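Local structure of aspartate aminotransferase (Leishmania major, 4H51) at residues D189-I194 with K222-F227. The protein probably catalyses the pyridoxal phosphate-dependent transfer of an amino group between L-aspartate and 2-oxoglutarate, working as a homodimer. Residues are numbered along the deposited sequence; the frame is centred on the assembly and turned at random.
Sequences DGSVFI and KHHQVF
Strands 192-196 and 225-230 are parallel neighbours in the mixed sheet of this aminotransferase, joined by helix 209-221 in a beta-alpha-beta unit; the contact takes in their first residues and the turns that lead into them. The backbones are zipped together by Gln225 N to Ser191 O, then Phe193 N to Gln225 O, nearly straight at 169° and 2.8 Å long, then Phe227 N to Phe193 O.

His224 fills the corner where both segments enter the sheet. Its CB sits 3.4 Å from Ser191 O, and chi1 of -66° sets CG anti to the carbonyl carbon. From there the ring reaches back to segment 189-194: ND1 accepts Ser191 N at 3.1 Å, the donor lying close to the ring plane, so ND1 carries no proton. That agrees with NE2 as the protonated nitrogen, bonded to Ile184 O. CD2 lies 3.5 Å from Phe193 CE1, which rides over the centre of one imidazole face, the planes 45° apart; Lys222 CB lies on the opposite face, toward the rim. CG too lies under Phe193 CE1, and His224 CE1 is 3.8 Å from both that atom and Ser191 CB. With both nitrogens bonded and both faces packed, the buried ring's rotation is fixed. The Phe193 ring stacks on Tyr141 of strand 140-144.

Ahead of the strands, Lys222 O receives Gly190 N, while His223, with positive phi, ends the helix in a Schellman motif. The Lys222 chain bends at chi2 and chi3, bringing its ammonium to Asp189 in a salt bridge and to the carbonyls of Leu185 and Ala187. Asp189 spreads its carboxylate between two residues: OD2 lies at the edge of the His223 ring, in its plane, and OD1 takes Lys222 NZ at 2.7 Å, nearly along the C-O axis.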
loop_
_atom_site.group_PDB
_atom_site.type_symbol
_atom_site.label_atom_id
_atom_site.label_comp_id
_atom_site.label_asym_id
_atom_site.label_seq_id
_atom_site.Cartn_x
_atom_site.Cartn_y
_atom_site.Cartn_z
ATOM N N ASP B 189 27.807 18.895 -1.358
ATOM C CA ASP B 189 27.948 17.723 -2.204
ATOM C C ASP B 189 27.256 16.555 -1.556
ATOM O O ASP B 189 27.244 16.432 -0.332
ATOM C CB ASP B 189 29.403 17.333 -2.359
ATOM C CG ASP B 189 30.177 18.231 -3.295
ATOM O OD1 ASP B 189 29.796 19.366 -3.582
ATOM O OD2 ASP B 189 31.237 17.784 -3.732
ATOM N N GLY B 190 26.684 15.681 -2.375
ATOM C CA GLY B 190 25.994 14.517 -1.879
ATOM C C GLY B 190 24.659 14.817 -1.205
ATOM O O GLY B 190 24.335 14.176 -0.226
ATOM N N SER B 191 23.919 15.796 -1.698
ATOM C CA SER B 191 22.548 16.023 -1.279
ATOM C C SER B 191 21.573 15.221 -2.170
ATOM O O SER B 191 21.969 14.645 -3.198
ATOM C CB SER B 191 22.189 17.485 -1.347
ATOM O OG SER B 191 23.007 18.261 -0.490
ATOM N N VAL B 192 20.325 15.113 -1.739
ATOM C CA VAL B 192 19.288 14.448 -2.511
ATOM C C VAL B 192 18.377 15.467 -3.187
ATOM O O VAL B 192 17.933 16.408 -2.521
ATOM C CB VAL B 192 18.439 13.550 -1.629
ATOM C CG1 VAL B 192 17.439 12.780 -2.515
ATOM C CG2 VAL B 192 19.312 12.562 -0.872
ATOM N N PHE B 193 18.118 15.310 -4.489
ATOM C CA PHE B 193 17.211 16.195 -5.213
ATOM C C PHE B 193 16.070 15.397 -5.795
ATOM O O PHE B 193 16.301 14.480 -6.608
ATOM C CB PHE B 193 17.917 16.919 -6.339
ATOM C CG PHE B 193 18.729 18.079 -5.875
ATOM C CD1 PHE B 193 19.934 17.870 -5.207
ATOM C CD2 PHE B 193 18.253 19.361 -6.002
ATOM C CE1 PHE B 193 20.668 18.940 -4.745
ATOM C CE2 PHE B 193 18.983 20.418 -5.534
ATOM C CZ PHE B 193 20.189 20.201 -4.871
ATOM N N ILE B 194 14.847 15.768 -5.407
ATOM C CA ILE B 194 13.626 15.242 -6.050
ATOM C C ILE B 194 13.275 16.147 -7.229
ATOM O O ILE B 194 12.922 17.303 -7.049
ATOM C CB ILE B 194 12.491 15.101 -5.050
ATOM C CG1 ILE B 194 12.894 14.118 -3.943
ATOM C CG2 ILE B 194 11.189 14.665 -5.747
ATOM C CD1 ILE B 194 11.798 13.823 -2.935
ATOM N N LYS B 222 28.477 17.654 -8.418
ATOM C CA LYS B 222 28.201 17.800 -6.995
ATOM C C LYS B 222 27.987 16.444 -6.313
ATOM O O LYS B 222 27.841 16.395 -5.093
ATOM C CB LYS B 222 26.979 18.706 -6.782
ATOM C CG LYS B 222 27.203 20.178 -7.154
ATOM C CD LYS B 222 28.091 20.892 -6.146
ATOM C CE LYS B 222 27.334 21.076 -4.843
ATOM N NZ LYS B 222 28.256 21.628 -3.785
ATOM N N HIS B 223 27.983 15.355 -7.096
ATOM C CA HIS B 223 27.748 14.003 -6.577
ATOM C C HIS B 223 26.453 13.918 -5.822
ATOM O O HIS B 223 26.323 13.197 -4.815
ATOM C CB HIS B 223 28.909 13.565 -5.706
ATOM C CG HIS B 223 30.270 13.926 -6.286
ATOM N ND1 HIS B 223 30.884 13.175 -7.218
ATOM C CD2 HIS B 223 31.080 15.033 -6.075
ATOM C CE1 HIS B 223 32.061 13.731 -7.549
ATOM N NE2 HIS B 223 32.184 14.888 -6.867
ATOM N N HIS B 224 25.452 14.638 -6.316
ATOM C CA HIS B 224 24.110 14.553 -5.742
ATOM C C HIS B 224 23.406 13.286 -6.115
ATOM O O HIS B 224 23.618 12.711 -7.195
ATOM C CB HIS B 224 23.261 15.742 -6.192
ATOM C CG HIS B 224 23.732 17.091 -5.683
ATOM N ND1 HIS B 224 24.141 17.277 -4.430
ATOM C CD2 HIS B 224 23.701 18.364 -6.292
ATOM C CE1 HIS B 224 24.413 18.598 -4.241
ATOM N NE2 HIS B 224 24.124 19.260 -5.391
ATOM N N GLN B 225 22.522 12.838 -5.234
ATOM C CA GLN B 225 21.567 11.781 -5.593
ATOM C C GLN B 225 20.375 12.384 -6.297
ATOM O O GLN B 225 19.684 13.296 -5.755
ATOM C CB GLN B 225 21.071 11.039 -4.361
ATOM C CG GLN B 225 20.019 9.961 -4.646
ATOM C CD GLN B 225 20.579 8.760 -5.380
ATOM O OE1 GLN B 225 21.632 8.206 -4.995
ATOM N NE2 GLN B 225 19.909 8.355 -6.476
ATOM N N VAL B 226 20.084 11.845 -7.471
ATOM C CA VAL B 226 18.838 12.223 -8.195
ATOM C C VAL B 226 17.715 11.227 -7.904
ATOM O O VAL B 226 17.869 10.012 -8.092
ATOM C CB VAL B 226 19.086 12.329 -9.720
ATOM C CG1 VAL B 226 17.800 12.543 -10.485
ATOM C CG2 VAL B 226 20.088 13.457 -10.054
ATOM N N PHE B 227 16.559 11.753 -7.530
ATOM C CA PHE B 227 15.314 10.987 -7.355
ATOM C C PHE B 227 14.234 11.598 -8.253
ATOM O O PHE B 227 13.681 12.635 -7.954
ATOM C CB PHE B 227 14.893 11.022 -5.881
ATOM C CG PHE B 227 13.792 10.078 -5.487
ATOM C CD1 PHE B 227 13.267 9.162 -6.344
ATOM C CD2 PHE B 227 13.316 10.109 -4.173
ATOM C CE1 PHE B 227 12.276 8.271 -5.959
ATOM C CE2 PHE B 227 12.340 9.231 -3.758
ATOM C CZ PHE B 227 11.808 8.297 -4.649
#